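Local coordinates for competence damage-inducible protein A (Klebsiella pneumoniae subsp. pneumoniae MGH 78578, PDB 5V01), which is of unknown function but belongs to the CinA family, some relatives of which are nicotinamide mononucleotide deamidases, at residues 17-22 against 49-54; 144-149 against 154-159. All coordinates share one frame; numbering follows the deposited sequence. Where two conformers were deposited one is given.

Interaction 1: 17-22 against 49-54; sequences ELTAEV and CAQADT
Thr19, in the helix 15-29, faces Gln51 at the point where the chain leaves the helix 43-50, and their CA atoms lie 6.3 Å apart. Gln51 is the first residue to break helical geometry and opens a type I beta turn that runs to Thr54. Its side chain spans the gap to the helix. CG is anti to the backbone N (chi1 -176°), and a bend at chi2 (51°) turns the amide over the backbone between Thr19 and Ala20. The two side chains run antiparallel: Thr19 CG2 rests alongside the aliphatic part of the glutamine, 3.2 Å from Gln51 CB and 3.5 Å from Gln51 CG. This is tight, but Thr19 has a second conformer, so the closeness is doubtful. In this conformer the hydroxyl turns back into its own helix, where OG1 hydrogen-bonds to Thr15 O, and the methyl is left to meet Gln51. The amide end reaches Ala20. Gln51 OE1 sits 3.1 Å from Ala20 N, yet the angle is too poor for a hydrogen bond. Gln51 NE2 lies against Ala20 CA at 3.8 Å. Gln51 also touches His16 and Ala23 of the same helix, and Phe57. Within the turn, Thr54 OG1 lies 2.6 Å from Gln51 O and also has Leu48 O as a partner. Phe65 of the second subunit packs on Cys49 and Thr54, which places the turn at the subunit interface. Thr19 also packs on Leu162 of the helix 150-169. With no hydrogen bond across the two segments, the fit of the amide on the helix backbone rests on shape rather than on a directed bond, consistent with the two conformers of Thr19.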
ATOM      1  N   GLU A  17     -17.547   0.200   6.771  1.00 13.73           N
ATOM      2  CA  GLU A  17     -18.879   0.078   6.206  1.00 14.44           C
ATOM      3  C   GLU A  17     -18.852   0.299   4.683  1.00 13.39           C
ATOM      4  O   GLU A  17     -19.489  -0.416   3.914  1.00 14.70           O
ATOM      5  CB  GLU A  17     -19.763   1.087   6.906  1.00 15.06           C
ATOM      6  CG  GLU A  17     -21.243   0.870   6.732  1.00 15.24           C
ATOM      7  CD  GLU A  17     -22.062   1.814   7.577  1.00 14.66           C
ATOM      8  OE1 GLU A  17     -23.283   1.798   7.365  1.00 16.53           O
ATOM      9  OE2 GLU A  17     -21.518   2.568   8.429  1.00 19.32           O
ATOM     10  N   LEU A  18     -18.048   1.263   4.231  1.00 12.26           N
ATOM     11  CA  LEU A  18     -17.903   1.529   2.799  1.00 12.24           C
ATOM     12  C   LEU A  18     -17.213   0.394   2.075  1.00 12.21           C
ATOM     13  O   LEU A  18     -17.620  -0.009   0.979  1.00 14.13           O
ATOM     14  CB  LEU A  18     -17.136   2.818   2.573  1.00 13.37           C
ATOM     15  CG  LEU A  18     -17.881   4.112   2.882  1.00 15.10           C
ATOM     16  CD1 LEU A  18     -16.890   5.270   2.859  1.00 15.48           C
ATOM     17  CD2 LEU A  18     -19.048   4.361   1.926  1.00 17.37           C
ATOM     18  N   THR A  19     -16.172  -0.122   2.711  0.50 13.03           N
ATOM     19  CA  THR A  19     -15.437  -1.206   2.137  0.50 14.78           C
ATOM     20  C   THR A  19     -16.310  -2.471   1.958  0.50 13.97           C
ATOM     21  O   THR A  19     -16.170  -3.199   0.967  0.50 14.57           O
ATOM     22  CB  THR A  19     -14.198  -1.485   2.983  0.50 17.81           C
ATOM     23  OG1 THR A  19     -13.367  -0.309   3.066  0.50 17.75           O
ATOM     24  CG2 THR A  19     -13.447  -2.503   2.319  0.50 21.74           C
ATOM     25  N   ALA A  20     -17.234  -2.696   2.891  1.00 13.25           N
ATOM     26  CA  ALA A  20     -18.198  -3.813   2.806  1.00 14.70           C
ATOM     27  C   ALA A  20     -19.113  -3.658   1.591  1.00 14.58           C
ATOM     28  O   ALA A  20     -19.369  -4.618   0.848  1.00 14.68           O
ATOM     29  CB  ALA A  20     -19.005  -3.936   4.074  1.00 15.52           C
ATOM     30  N   GLU A  21     -19.606  -2.435   1.397  1.00 13.84           N
ATOM     31  CA  GLU A  21     -20.513  -2.167   0.294  1.00 14.75           C
ATOM     32  C   GLU A  21     -19.778  -2.297  -1.042  1.00 14.49           C
ATOM     33  O   GLU A  21     -20.292  -2.870  -2.018  1.00 16.43           O
ATOM     34  CB  GLU A  21     -21.110  -0.777   0.476  1.00 17.49           C
ATOM     35  CG  GLU A  21     -22.148  -0.386  -0.535  1.00 19.92           C
ATOM     36  CD  GLU A  21     -22.750   0.977  -0.239  1.00 22.01           C
ATOM     37  OE1 GLU A  21     -22.430   1.598   0.799  1.00 22.91           O
ATOM     38  OE2 GLU A  21     -23.514   1.440  -1.092  1.00 31.47           O
ATOM     39  N   VAL A  22     -18.547  -1.777  -1.076  1.00 13.27           N
ATOM     40  CA  VAL A  22     -17.714  -1.872  -2.286  1.00 13.48           C
ATOM     41  C   VAL A  22     -17.402  -3.328  -2.648  1.00 13.27           C
ATOM     42  O   VAL A  22     -17.549  -3.743  -3.785  1.00 14.36           O
ATOM     43  CB  VAL A  22     -16.407  -1.071  -2.121  1.00 14.30           C
ATOM     44  CG1 VAL A  22     -15.329  -1.458  -3.139  1.00 15.16           C
ATOM     45  CG2 VAL A  22     -16.709   0.426  -2.189  1.00 14.96           C
ATOM     46  N   CYS A  49      -7.868  -4.280   2.231  1.00 13.38           N
ATOM     47  CA  CYS A  49      -7.334  -5.531   2.764  1.00 14.06           C
ATOM     48  C   CYS A  49      -7.878  -5.885   4.146  1.00 13.49           C
ATOM     49  O   CYS A  49      -7.831  -7.039   4.536  1.00 15.96           O
ATOM     50  CB  CYS A  49      -5.811  -5.514   2.758  1.00 13.62           C
ATOM     51  SG  CYS A  49      -5.108  -5.479   1.086  1.00 16.10           S
ATOM     52  N   ALA A  50      -8.391  -4.909   4.878  1.00 14.80           N
ATOM     53  CA  ALA A  50      -9.027  -5.194   6.169  1.00 14.89           C
ATOM     54  C   ALA A  50     -10.363  -5.861   5.914  1.00 16.11           C
ATOM     55  O   ALA A  50     -10.817  -6.632   6.696  1.00 19.65           O
ATOM     56  CB  ALA A  50      -9.189  -3.942   6.980  1.00 16.92           C
ATOM     57  N   GLN A  51     -10.987  -5.540   4.787  1.00 16.77           N
ATOM     58  CA  GLN A  51     -12.260  -6.163   4.381  1.00 19.40           C
ATOM     59  C   GLN A  51     -12.107  -7.692   4.229  1.00 21.75           C
ATOM     60  O   GLN A  51     -11.120  -8.144   3.676  1.00 26.55           O
ATOM     61  CB  GLN A  51     -12.641  -5.541   3.024  1.00 22.14           C
ATOM     62  CG  GLN A  51     -13.948  -5.923   2.408  1.00 21.18           C
ATOM     63  CD  GLN A  51     -15.110  -5.771   3.343  1.00 19.64           C
ATOM     64  OE1 GLN A  51     -15.234  -4.766   4.062  1.00 20.04           O
ATOM     65  NE2 GLN A  51     -15.960  -6.793   3.369  1.00 23.68           N
ATOM     66  N   ALA A  52     -13.069  -8.475   4.709  1.00 27.21           N
ATOM     67  CA  ALA A  52     -12.887  -9.936   4.952  1.00 31.28           C
ATOM     68  C   ALA A  52     -12.577 -10.866   3.764  1.00 34.65           C
ATOM     69  O   ALA A  52     -11.930 -11.927   3.924  1.00 38.94           O
ATOM     70  CB  ALA A  52     -14.118 -10.479   5.651  1.00 31.06           C
ATOM     71  N   ASP A  53     -13.064 -10.510   2.593  1.00 27.75           N
ATOM     72  CA  ASP A  53     -12.945 -11.401   1.441  1.00 25.05           C
ATOM     73  C   ASP A  53     -12.138 -10.682   0.361  1.00 19.64           C
ATOM     74  O   ASP A  53     -12.469 -10.736  -0.821  1.00 19.29           O
ATOM     75  CB  ASP A  53     -14.341 -11.761   0.947  1.00 31.60           C
ATOM     76  CG  ASP A  53     -14.364 -12.963  -0.005  1.00 38.11           C
ATOM     77  OD1 ASP A  53     -13.450 -13.826   0.011  1.00 45.38           O
ATOM     78  OD2 ASP A  53     -15.343 -13.042  -0.776  1.00 45.15           O
ATOM     79  N   THR A  54     -11.077 -10.002   0.795  1.00 17.72           N
ATOM     80  CA  THR A  54     -10.248  -9.182  -0.094  1.00 15.03           C
ATOM     81  C   THR A  54      -9.903  -9.851  -1.423  1.00 15.51           C
ATOM     82  O   THR A  54     -10.071  -9.277  -2.482  1.00 16.64           O
ATOM     83  CB  THR A  54      -8.940  -8.822   0.605  1.00 15.48           C
ATOM     84  OG1 THR A  54      -9.225  -8.175   1.832  1.00 17.29           O
ATOM     85  CG2 THR A  54      -8.109  -7.889  -0.252  1.00 15.95           C
TER

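Interaction 2: 144-149 against 154-159; sequences MCFAGD and VAKAVR
Lys156 reaches back from its helix to grip the residues Phe146 and Ala147. This is a strand-loop-helix connection, where the last strand of a mixed five-stranded alpha/beta sheet passes into the C-terminal helix. The strand 138-145, outermost in the sheet of this chain, ends, the chain turns, and the helix 150-169 packs back over the residue that follows the strand. Lys156 NZ donates to Ala147 O at 2.7 Å, from above the carbonyl plane (43° out of it). A water accepts from both Ala147 N, at 3.1 Å, and Lys156 NZ, at 3.2 Å. The ammonium group therefore holds the carbonyl directly and the N-H of the same residue through water. The lysine chain is extended beyond CG, which lets it span from the helix to the loop. Its root packs on the phenylalanine: Lys156 CB stands over one face of the Phe146 ring, a CH-pi contact 4.2 Å from the centroid. Across the ring from CD1, Phe146 CE2 meets Ala157 CB at 3.9 Å. In the next shell, Val129 and Phe131 of the neighbouring strand 128-135 touch Phe146, and its backbone is hydrogen-bonded to Gly127. Gly148 passes the turn with a positive phi (121°), which is hard for a residue with a side chain. Asp149 then N-caps the helix that carries Lys156, and its OD1 hydrogen-bonds to Thr152 OG1.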
ATOM      1  N   MET A 144     -10.279  17.691  -4.546  1.00 17.21           N
ATOM      2  CA  MET A 144     -10.907  18.011  -3.248  1.00 17.48           C
ATOM      3  C   MET A 144      -9.932  18.827  -2.410  1.00 20.43           C
ATOM      4  O   MET A 144      -8.717  18.744  -2.618  1.00 20.77           O
ATOM      5  CB  MET A 144     -11.285  16.732  -2.485  1.00 18.33           C
ATOM      6  CG  MET A 144     -12.329  15.864  -3.163  1.00 20.43           C
ATOM      7  SD  MET A 144     -13.930  16.662  -3.223  1.00 23.77           S
ATOM      8  CE  MET A 144     -14.478  16.548  -1.519  1.00 27.97           C
ATOM      9  N   CYS A 145     -10.433  19.660  -1.494  0.50 23.89           N
ATOM     10  CA  CYS A 145      -9.562  20.298  -0.479  0.50 26.86           C
ATOM     11  C   CYS A 145     -10.119  20.001   0.910  0.50 25.84           C
ATOM     12  O   CYS A 145     -11.123  20.577   1.321  0.50 32.77           O
ATOM     13  CB  CYS A 145      -9.376  21.811  -0.701  0.50 30.27           C
ATOM     14  SG  CYS A 145      -7.855  22.512   0.032  0.50 35.03           S
ATOM     15  N   PHE A 146      -9.437  19.105   1.622  1.00 23.09           N
ATOM     16  CA  PHE A 146      -9.846  18.612   2.942  1.00 22.78           C
ATOM     17  C   PHE A 146      -9.193  19.417   4.041  1.00 26.26           C
ATOM     18  O   PHE A 146      -8.036  19.836   3.919  1.00 28.60           O
ATOM     19  CB  PHE A 146      -9.429  17.151   3.116  1.00 22.35           C
ATOM     20  CG  PHE A 146     -10.042  16.218   2.116  1.00 19.69           C
ATOM     21  CD1 PHE A 146     -11.393  15.906   2.158  1.00 19.99           C
ATOM     22  CD2 PHE A 146      -9.258  15.626   1.147  1.00 17.58           C
ATOM     23  CE1 PHE A 146     -11.948  15.029   1.235  1.00 19.45           C
ATOM     24  CE2 PHE A 146      -9.801  14.753   0.223  1.00 18.00           C
ATOM     25  CZ  PHE A 146     -11.153  14.446   0.266  1.00 16.99           C
ATOM     26  N   ALA A 147      -9.930  19.605   5.129  1.00 27.50           N
ATOM     27  CA  ALA A 147      -9.438  20.325   6.297  1.00 27.10           C
ATOM     28  C   ALA A 147      -8.868  19.340   7.317  1.00 28.65           C
ATOM     29  O   ALA A 147      -9.256  18.168   7.351  1.00 28.96           O
ATOM     30  CB  ALA A 147     -10.558  21.157   6.904  1.00 31.11           C
ATOM     31  N   GLY A 148      -7.920  19.818   8.114  1.00 27.54           N
ATOM     32  CA  GLY A 148      -7.358  19.055   9.214  1.00 29.60           C
ATOM     33  C   GLY A 148      -5.870  18.867   9.060  1.00 28.37           C
ATOM     34  O   GLY A 148      -5.261  19.314   8.077  1.00 28.63           O
ATOM     35  N   ASP A 149      -5.290  18.183  10.041  1.00 25.83           N
ATOM     36  CA  ASP A 149      -3.889  17.819   9.998  1.00 26.02           C
ATOM     37  C   ASP A 149      -3.700  16.671   8.993  1.00 22.09           C
ATOM     38  O   ASP A 149      -4.688  16.167   8.396  1.00 23.99           O
ATOM     39  CB  ASP A 149      -3.324  17.521  11.413  1.00 30.19           C
ATOM     40  CG  ASP A 149      -3.904  16.259  12.071  1.00 30.88           C
ATOM     41  OD1 ASP A 149      -4.614  15.459  11.426  1.00 29.38           O
ATOM     42  OD2 ASP A 149      -3.603  16.053  13.265  1.00 39.77           O
ATOM     43  N   VAL A 154      -5.558  12.435   5.296  1.00 15.10           N
ATOM     44  CA  VAL A 154      -5.420  11.090   4.747  1.00 14.62           C
ATOM     45  C   VAL A 154      -6.690  10.258   4.966  1.00 15.18           C
ATOM     46  O   VAL A 154      -7.180   9.597   4.050  1.00 13.77           O
ATOM     47  CB  VAL A 154      -4.147  10.400   5.314  1.00 14.88           C
ATOM     48  CG1 VAL A 154      -4.139   8.910   5.033  1.00 16.26           C
ATOM     49  CG2 VAL A 154      -2.882  11.060   4.768  1.00 15.29           C
ATOM     50  N   ALA A 155      -7.215  10.270   6.188  1.00 14.42           N
ATOM     51  CA  ALA A 155      -8.396   9.457   6.506  1.00 15.38           C
ATOM     52  C   ALA A 155      -9.601   9.934   5.672  1.00 14.61           C
ATOM     53  O   ALA A 155     -10.351   9.128   5.133  1.00 14.75           O
ATOM     54  CB  ALA A 155      -8.711   9.517   7.995  1.00 17.49           C
ATOM     55  N   LYS A 156      -9.758  11.252   5.558  1.00 14.01           N
ATOM     56  CA  LYS A 156     -10.840  11.813   4.732  1.00 15.97           C
ATOM     57  C   LYS A 156     -10.715  11.430   3.265  1.00 14.88           C
ATOM     58  O   LYS A 156     -11.708  11.161   2.592  1.00 14.28           O
ATOM     59  CB  LYS A 156     -10.876  13.329   4.867  1.00 17.54           C
ATOM     60  CG  LYS A 156     -11.414  13.816   6.211  1.00 20.99           C
ATOM     61  CD  LYS A 156     -11.304  15.327   6.314  1.00 22.18           C
ATOM     62  CE  LYS A 156     -11.989  15.853   7.569  1.00 24.60           C
ATOM     63  NZ  LYS A 156     -11.837  17.322   7.683  1.00 29.62           N
ATOM     64  N   ALA A 157      -9.488  11.439   2.761  1.00 12.62           N
ATOM     65  CA  ALA A 157      -9.258  11.132   1.355  1.00 12.47           C
ATOM     66  C   ALA A 157      -9.537   9.667   1.055  1.00 12.63           C
ATOM     67  O   ALA A 157     -10.140   9.331   0.052  1.00 12.49           O
ATOM     68  CB  ALA A 157      -7.826  11.479   0.976  1.00 12.77           C
ATOM     69  N   VAL A 158      -9.119   8.781   1.951  1.00 11.80           N
ATOM     70  CA  VAL A 158      -9.430   7.366   1.799  1.00 11.86           C
ATOM     71  C   VAL A 158     -10.956   7.140   1.805  1.00 11.88           C
ATOM     72  O   VAL A 158     -11.489   6.433   0.944  1.00 11.64           O
ATOM     73  CB  VAL A 158      -8.766   6.529   2.929  1.00 11.75           C
ATOM     74  CG1 VAL A 158      -9.321   5.103   2.954  1.00 13.33           C
ATOM     75  CG2 VAL A 158      -7.236   6.521   2.744  1.00 12.51           C
ATOM     76  N   ARG A 159     -11.648   7.752   2.764  0.50 11.97           N
ATOM     77  CA  ARG A 159     -13.101   7.618   2.863  0.50 12.95           C
ATOM     78  C   ARG A 159     -13.780   8.158   1.591  0.50 13.34           C
ATOM     79  O   ARG A 159     -14.698   7.534   1.052  0.50 14.25           O
ATOM     80  CB  ARG A 159     -13.606   8.350   4.106  0.50 15.11           C
ATOM     81  CG  ARG A 159     -14.834   7.768   4.782  0.50 18.09           C
ATOM     82  CD  ARG A 159     -15.134   8.593   6.024  0.50 21.41           C
ATOM     83  NE  ARG A 159     -15.202  10.014   5.688  0.50 23.60           N
ATOM     84  CZ  ARG A 159     -14.968  11.012   6.531  0.50 25.05           C
ATOM     85  NH1 ARG A 159     -14.653  10.767   7.797  0.50 28.68           N
ATOM     86  NH2 ARG A 159     -15.059  12.266   6.104  0.50 25.01           N
TER
HETATM   87  O   HOH W   1     -12.902  18.643   4.969  1.00 25.63           O

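Overall arrangement
From the N terminus, the helix 15-29 supplies the first side of interaction 1. The chain then runs through the strand 33-37 and the helix 43-50, and interaction 1 closes this loop of 26 residues. The remaining strands of the mixed sheet follow. Interaction 2 comes late and closes a much shorter loop, with four residues between its segments, from the strand 138-145 to the helix 150-169. The two loops are in series and neither nest nor cross. Their centres lie about 20 Å apart, yet they meet where the first and last helices pack: Leu18 CD1 is 3.6 Å from Arg159 O. This joins both ends of the fold.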